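Local coordinates for protein Afp3 (Serratia entomophila, PDB 6RBN) that probably forms part of the contractile sheath that surrounds the inner tube of the anti-feeding prophage injection particle, at residues V206-P214 with P265-I274; A356-M367 with R379-L388. All blocks are in the same frame, centred on the assembly; numbering follows the deposited sequence.

Contact 1: residues V206-P214 with P265-I274; sequences VYYPNVEVP and PLSLPPSALI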
# COMPACT_ATOMS: atom_id res chain seq x y z
N VAL D 206 23.42 -66.36 -23.24
CA VAL D 206 23.07 -67.69 -23.74
C VAL D 206 21.93 -68.22 -22.89
O VAL D 206 21.81 -67.88 -21.72
CB VAL D 206 24.32 -68.60 -23.71
CG1 VAL D 206 24.06 -69.97 -24.30
CG2 VAL D 206 25.48 -67.92 -24.42
N TYR D 207 21.03 -69.01 -23.49
CA TYR D 207 19.91 -69.62 -22.78
C TYR D 207 19.79 -71.07 -23.23
O TYR D 207 19.50 -71.34 -24.40
CB TYR D 207 18.61 -68.86 -23.04
CG TYR D 207 18.59 -67.50 -22.39
CD1 TYR D 207 18.18 -67.34 -21.07
CD2 TYR D 207 19.02 -66.37 -23.07
CE1 TYR D 207 18.17 -66.10 -20.47
CE2 TYR D 207 19.03 -65.13 -22.47
CZ TYR D 207 18.60 -65.00 -21.17
OH TYR D 207 18.60 -63.77 -20.57
N TYR D 208 20.00 -72.01 -22.30
CA TYR D 208 20.24 -73.40 -22.71
C TYR D 208 19.02 -74.21 -23.14
O TYR D 208 19.03 -74.69 -24.28
CB TYR D 208 21.02 -74.14 -21.61
CG TYR D 208 21.02 -75.64 -21.77
CD1 TYR D 208 21.69 -76.26 -22.81
CD2 TYR D 208 20.36 -76.44 -20.84
CE1 TYR D 208 21.67 -77.64 -22.94
CE2 TYR D 208 20.36 -77.81 -20.97
CZ TYR D 208 21.02 -78.41 -22.01
OH TYR D 208 21.01 -79.78 -22.14
N PRO D 209 17.97 -74.44 -22.33
CA PRO D 209 17.04 -75.53 -22.67
C PRO D 209 16.09 -75.15 -23.80
O PRO D 209 15.49 -74.07 -23.80
CB PRO D 209 16.26 -75.75 -21.37
CG PRO D 209 17.00 -75.00 -20.32
CD PRO D 209 17.55 -73.83 -21.05
N ASN D 210 15.99 -76.04 -24.79
CA ASN D 210 14.97 -75.90 -25.81
C ASN D 210 13.59 -76.10 -25.18
O ASN D 210 13.41 -76.92 -24.28
CB ASN D 210 15.17 -76.90 -26.94
CG ASN D 210 16.31 -76.52 -27.85
OD1 ASN D 210 16.47 -75.35 -28.20
ND2 ASN D 210 17.10 -77.50 -28.26
N VAL D 211 12.63 -75.34 -25.68
CA VAL D 211 11.32 -75.24 -25.06
C VAL D 211 10.29 -75.83 -26.03
O VAL D 211 10.28 -75.46 -27.21
CB VAL D 211 10.98 -73.79 -24.70
CG1 VAL D 211 9.70 -73.73 -23.98
CG2 VAL D 211 12.08 -73.19 -23.84
N GLU D 212 9.45 -76.73 -25.53
CA GLU D 212 8.58 -77.52 -26.38
C GLU D 212 7.16 -76.97 -26.40
O GLU D 212 6.63 -76.55 -25.36
CB GLU D 212 8.56 -78.98 -25.92
CG GLU D 212 9.88 -79.69 -26.15
CD GLU D 212 9.85 -81.13 -25.69
OE1 GLU D 212 8.84 -81.53 -25.06
OE2 GLU D 212 10.83 -81.86 -25.94
N VAL D 213 6.56 -76.97 -27.58
CA VAL D 213 5.25 -76.37 -27.82
C VAL D 213 4.33 -77.47 -28.33
O VAL D 213 4.74 -78.24 -29.20
CB VAL D 213 5.32 -75.22 -28.84
CG1 VAL D 213 3.96 -74.56 -29.03
CG2 VAL D 213 6.35 -74.21 -28.42
N PRO D 214 3.10 -77.60 -27.83
CA PRO D 214 2.14 -78.58 -28.35
C PRO D 214 1.71 -78.31 -29.79
O PRO D 214 1.79 -77.17 -30.23
CB PRO D 214 0.95 -78.45 -27.40
CG PRO D 214 1.52 -77.89 -26.15
CD PRO D 214 2.60 -76.97 -26.59
N PRO D 265 5.06 -82.71 -30.39
CA PRO D 265 5.51 -81.47 -29.75
C PRO D 265 6.81 -80.96 -30.35
O PRO D 265 7.83 -81.62 -30.25
CB PRO D 265 5.72 -81.89 -28.29
CG PRO D 265 4.84 -83.07 -28.11
CD PRO D 265 4.89 -83.80 -29.41
N LEU D 266 6.76 -79.78 -30.97
CA LEU D 266 7.93 -79.21 -31.61
C LEU D 266 8.75 -78.42 -30.60
O LEU D 266 8.20 -77.70 -29.76
CB LEU D 266 7.51 -78.33 -32.80
CG LEU D 266 6.52 -77.17 -32.63
CD1 LEU D 266 7.21 -75.84 -32.37
CD2 LEU D 266 5.62 -77.06 -33.84
N SER D 267 10.07 -78.57 -30.68
CA SER D 267 10.99 -77.96 -29.73
C SER D 267 11.56 -76.69 -30.34
O SER D 267 12.16 -76.73 -31.42
CB SER D 267 12.11 -78.93 -29.35
OG SER D 267 12.94 -79.19 -30.46
N LEU D 268 11.39 -75.57 -29.66
CA LEU D 268 11.88 -74.29 -30.11
C LEU D 268 13.06 -73.83 -29.28
O LEU D 268 13.12 -74.10 -28.08
CB LEU D 268 10.78 -73.22 -30.02
CG LEU D 268 9.69 -73.36 -31.08
CD1 LEU D 268 8.58 -72.37 -30.84
CD2 LEU D 268 10.32 -73.13 -32.42
N PRO D 269 14.03 -73.15 -29.89
CA PRO D 269 15.04 -72.45 -29.12
C PRO D 269 14.43 -71.28 -28.38
O PRO D 269 13.54 -70.60 -28.92
CB PRO D 269 16.05 -72.00 -30.18
CG PRO D 269 15.26 -71.91 -31.42
CD PRO D 269 14.24 -73.00 -31.34
N PRO D 270 14.86 -71.01 -27.15
CA PRO D 270 14.11 -70.09 -26.29
C PRO D 270 14.32 -68.61 -26.58
O PRO D 270 13.75 -67.79 -25.86
CB PRO D 270 14.65 -70.44 -24.89
CG PRO D 270 16.02 -70.91 -25.14
CD PRO D 270 15.99 -71.63 -26.45
N SER D 271 15.08 -68.23 -27.61
CA SER D 271 15.43 -66.83 -27.81
C SER D 271 14.25 -65.98 -28.24
O SER D 271 14.24 -64.77 -28.00
CB SER D 271 16.55 -66.70 -28.83
OG SER D 271 17.76 -67.19 -28.30
N ALA D 272 13.25 -66.57 -28.90
CA ALA D 272 12.07 -65.81 -29.28
C ALA D 272 11.21 -65.49 -28.07
O ALA D 272 10.47 -64.49 -28.06
CB ALA D 272 11.26 -66.58 -30.32
N LEU D 273 11.29 -66.32 -27.03
CA LEU D 273 10.50 -66.07 -25.82
C LEU D 273 11.22 -65.12 -24.88
O LEU D 273 10.59 -64.28 -24.23
CB LEU D 273 10.19 -67.38 -25.11
CG LEU D 273 9.07 -68.30 -25.62
CD1 LEU D 273 9.49 -69.11 -26.84
CD2 LEU D 273 8.61 -69.21 -24.51
N ILE D 274 12.55 -65.23 -24.79
CA ILE D 274 13.32 -64.38 -23.89
C ILE D 274 13.38 -62.96 -24.42
O ILE D 274 13.41 -61.99 -23.65
CB ILE D 274 14.72 -64.99 -23.65
CG1 ILE D 274 14.59 -66.39 -23.08
CG2 ILE D 274 15.53 -64.17 -22.68
CD1 ILE D 274 13.86 -66.46 -21.76
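Strands 211-213 and 266-268 pair antiparallel at one edge of a small sheet, strand 266-268 falling in the region related to the subtilisin-like part of phage tail sheath proteins; strand 301-302 lies on the far side of 211-213. Val211 and Leu268 form a hydrogen-bonded pair: Val211 N gives a nearly straight bond to Leu268 O (2.7 Å, N-H...O 172°), and Leu268 N returns one to Val211 O. Val213 N donates to Leu266 O at 2.8 Å, whereas the reverse bond from Leu266 N to Val213 O is weak. Between them Glu212 and Ser267 are a non-hydrogen-bonded pair, and Glu212 CG lies 4.0 Å from Ser267 CB. On the other face Val213 CG2 meets Leu268 CD1 at 3.8 Å, beside Leu117 of helix 111-120. Just past strand 266-268, Pro270 CB touches Val211 CG2 at 3.9 Å, the methyl lying beside the backbone N (chi1 -176°). Ile274, on the first turn of helix 271-284, sets CG2 over one face of the Tyr207 ring, 3.8 Å from its centroid, as a CH-pi contact. Tyr207 OH is hydrogen-bonded to Tyr278 OH. Backbone bonding thus fixes the strand register, while apolar contacts seat the start of the helix against Tyr207 and Val211.

Contact 2: residues A356-M367 with R379-L388; sequences AERDIKKALQPM and RVQTAIDNYL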
# COMPACT_ATOMS: atom_id res chain seq x y z
N ALA D 356 21.47 -46.39 -21.54
CA ALA D 356 21.79 -45.00 -21.20
C ALA D 356 22.66 -44.36 -22.26
O ALA D 356 22.49 -43.18 -22.58
CB ALA D 356 22.46 -44.94 -19.83
N GLU D 357 23.59 -45.13 -22.83
CA GLU D 357 24.41 -44.62 -23.92
C GLU D 357 23.59 -44.40 -25.19
O GLU D 357 23.92 -43.54 -26.01
CB GLU D 357 25.57 -45.57 -24.20
CG GLU D 357 26.65 -45.59 -23.15
CD GLU D 357 27.65 -46.70 -23.37
OE1 GLU D 357 27.43 -47.53 -24.27
OE2 GLU D 357 28.66 -46.76 -22.64
N ARG D 358 22.51 -45.17 -25.36
CA ARG D 358 21.67 -45.01 -26.54
C ARG D 358 20.79 -43.78 -26.43
O ARG D 358 20.52 -43.11 -27.43
CB ARG D 358 20.83 -46.27 -26.74
CG ARG D 358 20.03 -46.31 -28.03
CD ARG D 358 19.26 -47.61 -28.15
NE ARG D 358 20.16 -48.77 -28.20
CZ ARG D 358 20.22 -49.71 -27.27
NH1 ARG D 358 19.44 -49.64 -26.20
NH2 ARG D 358 21.07 -50.72 -27.40
N ASP D 359 20.33 -43.46 -25.22
CA ASP D 359 19.44 -42.32 -25.04
C ASP D 359 20.19 -41.01 -24.91
O ASP D 359 19.65 -39.95 -25.25
CB ASP D 359 18.55 -42.54 -23.82
CG ASP D 359 17.54 -43.64 -24.03
OD1 ASP D 359 17.13 -43.86 -25.19
OD2 ASP D 359 17.14 -44.28 -23.04
N ILE D 360 21.42 -41.05 -24.39
CA ILE D 360 22.27 -39.86 -24.42
C ILE D 360 22.67 -39.52 -25.85
O ILE D 360 22.69 -38.35 -26.24
CB ILE D 360 23.49 -40.07 -23.49
CG1 ILE D 360 23.05 -40.03 -22.03
CG2 ILE D 360 24.57 -39.03 -23.72
CD1 ILE D 360 24.12 -40.47 -21.07
N LYS D 361 22.94 -40.55 -26.66
CA LYS D 361 23.32 -40.34 -28.06
C LYS D 361 22.17 -39.73 -28.86
O LYS D 361 22.40 -38.88 -29.72
CB LYS D 361 23.76 -41.66 -28.68
CG LYS D 361 24.24 -41.57 -30.11
CD LYS D 361 24.70 -42.92 -30.60
CE LYS D 361 25.15 -42.85 -32.04
NZ LYS D 361 25.61 -44.18 -32.54
N LYS D 362 20.93 -40.13 -28.57
CA LYS D 362 19.79 -39.53 -29.25
C LYS D 362 19.50 -38.12 -28.78
O LYS D 362 18.81 -37.37 -29.47
CB LYS D 362 18.55 -40.40 -29.07
CG LYS D 362 18.58 -41.70 -29.85
CD LYS D 362 17.36 -42.57 -29.55
CE LYS D 362 16.22 -42.33 -30.54
NZ LYS D 362 15.52 -41.03 -30.36
N ALA D 363 20.01 -37.73 -27.61
CA ALA D 363 19.79 -36.39 -27.08
C ALA D 363 20.84 -35.39 -27.53
O ALA D 363 20.55 -34.19 -27.57
CB ALA D 363 19.75 -36.43 -25.55
N LEU D 364 22.05 -35.85 -27.87
CA LEU D 364 23.13 -34.95 -28.23
C LEU D 364 23.27 -34.74 -29.73
O LEU D 364 24.04 -33.87 -30.14
CB LEU D 364 24.46 -35.47 -27.68
CG LEU D 364 24.53 -35.63 -26.16
CD1 LEU D 364 25.91 -36.10 -25.74
CD2 LEU D 364 24.12 -34.36 -25.45
N GLN D 365 22.58 -35.54 -30.54
CA GLN D 365 22.62 -35.32 -31.99
C GLN D 365 22.01 -34.00 -32.48
O GLN D 365 22.44 -33.55 -33.55
CB GLN D 365 21.97 -36.51 -32.71
CG GLN D 365 22.87 -37.73 -32.73
CD GLN D 365 22.23 -38.92 -33.40
OE1 GLN D 365 21.07 -38.88 -33.79
NE2 GLN D 365 22.99 -40.00 -33.55
N PRO D 366 21.04 -33.36 -31.81
CA PRO D 366 20.79 -31.94 -32.13
C PRO D 366 21.95 -31.01 -31.84
O PRO D 366 22.01 -29.93 -32.45
CB PRO D 366 19.57 -31.61 -31.26
CG PRO D 366 18.84 -32.86 -31.18
CD PRO D 366 19.88 -33.94 -31.11
N MET D 367 22.88 -31.37 -30.95
CA MET D 367 24.03 -30.52 -30.65
C MET D 367 25.25 -30.85 -31.51
O MET D 367 26.37 -30.54 -31.10
CB MET D 367 24.39 -30.62 -29.17
CG MET D 367 23.61 -29.67 -28.27
SD MET D 367 21.91 -30.15 -27.93
CE MET D 367 22.17 -31.38 -26.66
N ARG D 379 25.82 -26.65 -22.58
CA ARG D 379 24.52 -27.12 -23.03
C ARG D 379 24.50 -28.63 -23.20
O ARG D 379 23.44 -29.25 -23.06
CB ARG D 379 24.14 -26.45 -24.35
CG ARG D 379 23.86 -24.97 -24.25
CD ARG D 379 23.59 -24.35 -25.61
NE ARG D 379 22.34 -24.83 -26.20
CZ ARG D 379 22.27 -25.62 -27.26
NH1 ARG D 379 23.37 -26.04 -27.86
NH2 ARG D 379 21.08 -26.00 -27.73
N VAL D 380 25.65 -29.22 -23.49
CA VAL D 380 25.74 -30.67 -23.62
C VAL D 380 25.86 -31.32 -22.24
O VAL D 380 25.29 -32.39 -22.00
CB VAL D 380 26.93 -31.01 -24.54
CG1 VAL D 380 27.18 -32.47 -24.58
CG2 VAL D 380 26.63 -30.54 -25.95
N GLN D 381 26.55 -30.66 -21.31
CA GLN D 381 26.70 -31.19 -19.96
C GLN D 381 25.37 -31.21 -19.21
O GLN D 381 25.09 -32.14 -18.46
CB GLN D 381 27.73 -30.36 -19.19
CG GLN D 381 28.01 -30.85 -17.79
CD GLN D 381 29.03 -30.01 -17.07
OE1 GLN D 381 29.51 -29.02 -17.60
NE2 GLN D 381 29.36 -30.41 -15.85
N THR D 382 24.53 -30.20 -19.44
CA THR D 382 23.24 -30.14 -18.75
C THR D 382 22.26 -31.15 -19.33
O THR D 382 21.45 -31.73 -18.60
CB THR D 382 22.69 -28.72 -18.85
OG1 THR D 382 23.66 -27.80 -18.33
CG2 THR D 382 21.42 -28.56 -18.05
N ALA D 383 22.34 -31.40 -20.64
CA ALA D 383 21.46 -32.38 -21.27
C ALA D 383 21.77 -33.80 -20.82
O ALA D 383 20.88 -34.65 -20.80
CB ALA D 383 21.56 -32.28 -22.79
N ILE D 384 23.02 -34.07 -20.45
CA ILE D 384 23.36 -35.37 -19.89
C ILE D 384 23.03 -35.41 -18.40
O ILE D 384 22.54 -36.43 -17.89
CB ILE D 384 24.85 -35.69 -20.15
CG1 ILE D 384 25.12 -35.70 -21.65
CG2 ILE D 384 25.23 -37.04 -19.60
CD1 ILE D 384 26.58 -35.77 -21.99
N ASP D 385 23.23 -34.29 -17.70
CA ASP D 385 22.95 -34.23 -16.28
C ASP D 385 21.46 -34.29 -15.99
O ASP D 385 21.05 -34.81 -14.94
CB ASP D 385 23.55 -32.95 -15.69
CG ASP D 385 23.44 -32.89 -14.18
OD1 ASP D 385 24.24 -33.57 -13.51
OD2 ASP D 385 22.56 -32.17 -13.68
N ASN D 386 20.62 -33.77 -16.89
CA ASN D 386 19.18 -33.91 -16.71
C ASN D 386 18.72 -35.33 -16.97
O ASN D 386 17.74 -35.78 -16.37
CB ASN D 386 18.43 -32.95 -17.63
CG ASN D 386 18.57 -31.51 -17.21
OD1 ASN D 386 18.57 -31.20 -16.02
ND2 ASN D 386 18.64 -30.61 -18.18
N TYR D 387 19.41 -36.05 -17.86
CA TYR D 387 19.04 -37.43 -18.13
C TYR D 387 19.45 -38.34 -16.98
O TYR D 387 18.69 -39.21 -16.56
CB TYR D 387 19.66 -37.90 -19.44
CG TYR D 387 19.32 -39.33 -19.76
CD1 TYR D 387 18.07 -39.68 -20.23
CD2 TYR D 387 20.26 -40.34 -19.59
CE1 TYR D 387 17.75 -40.98 -20.52
CE2 TYR D 387 19.95 -41.65 -19.87
CZ TYR D 387 18.69 -41.97 -20.33
OH TYR D 387 18.38 -43.27 -20.62
N LEU D 388 20.67 -38.15 -16.47
CA LEU D 388 21.17 -39.01 -15.41
C LEU D 388 20.51 -38.73 -14.07
O LEU D 388 20.53 -39.59 -13.19
CB LEU D 388 22.68 -38.86 -15.27
CG LEU D 388 23.52 -39.31 -16.46
CD1 LEU D 388 24.97 -39.02 -16.18
CD2 LEU D 388 23.30 -40.77 -16.74
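Ala356 sets its CB 4.1 Å from CE2 of Tyr387, beginning a roughly antiparallel helix pair in the C-terminal domain of the sheath protein; the axes of 356-364 and 379-388 run 142° apart and approach to 10.1 Å. One turn on, Asp359 brings CB and its carboxylate to the phenol end of the same tyrosine, with OD2 2.9 Å from Tyr387 OH and the carboxylate and ring planes 74° apart. With CG anti to the backbone N (chi1 179°), the Tyr387 ring lies across against Ala356, Asp359 and Ile360. Ile360 follows: its CG1 lies 3.7 Å from Tyr387 CD2, while CD1 meets Ile384 CG2 at 3.9 Å, the two isoleucines crossing at about a right angle. Leu364 divides its methyls, CD2 resting on Val380 CG1 at 3.7 Å and CD1 on Ile384 CD1. Met367, beyond the short 3-10 turn, bends at chi2 and chi3; its chain runs past that of Val380 in the opposite direction, with CE ending 4.0 Å from Ala383 CB, and CG also lies 3.7 Å from Arg379 NH1. Val380 also packs on Ile428 of strand 425-432 and Ile384 on Val408 of strand 406-409, while Ile360 and Leu364 also touch Phe348 and Leu346 of a neighbouring Afp2 chain. Branched aliphatic side chains and the methionine therefore make a largely apolar seam, with polar groups at its two ends: the Asp359 carboxylate near the tyrosine hydroxyl, and the Arg379 guanidinium beside Met367.

Overall arrangement
Contact 1 and contact 2 lie on opposite sides of the chain's centre, their own centres about 38 Å apart and their nearest atoms about 14 Å apart, so neither touches the other. They follow in series along the chain: the strand pairing of 206-214 with 265-274 is complete before helix 347-364 begins. Their surroundings differ as well. Contact 1 meets no other protein chain of the assembly, being packed by its own chain, whereas contact 2 is bordered by Afp2 chains on helix 347-364 and by an Afp1 chain on helix 374-392. The helix pair thus sits at subunit interfaces of the extended sheath-tube complex, while the strand pair is made within one subunit.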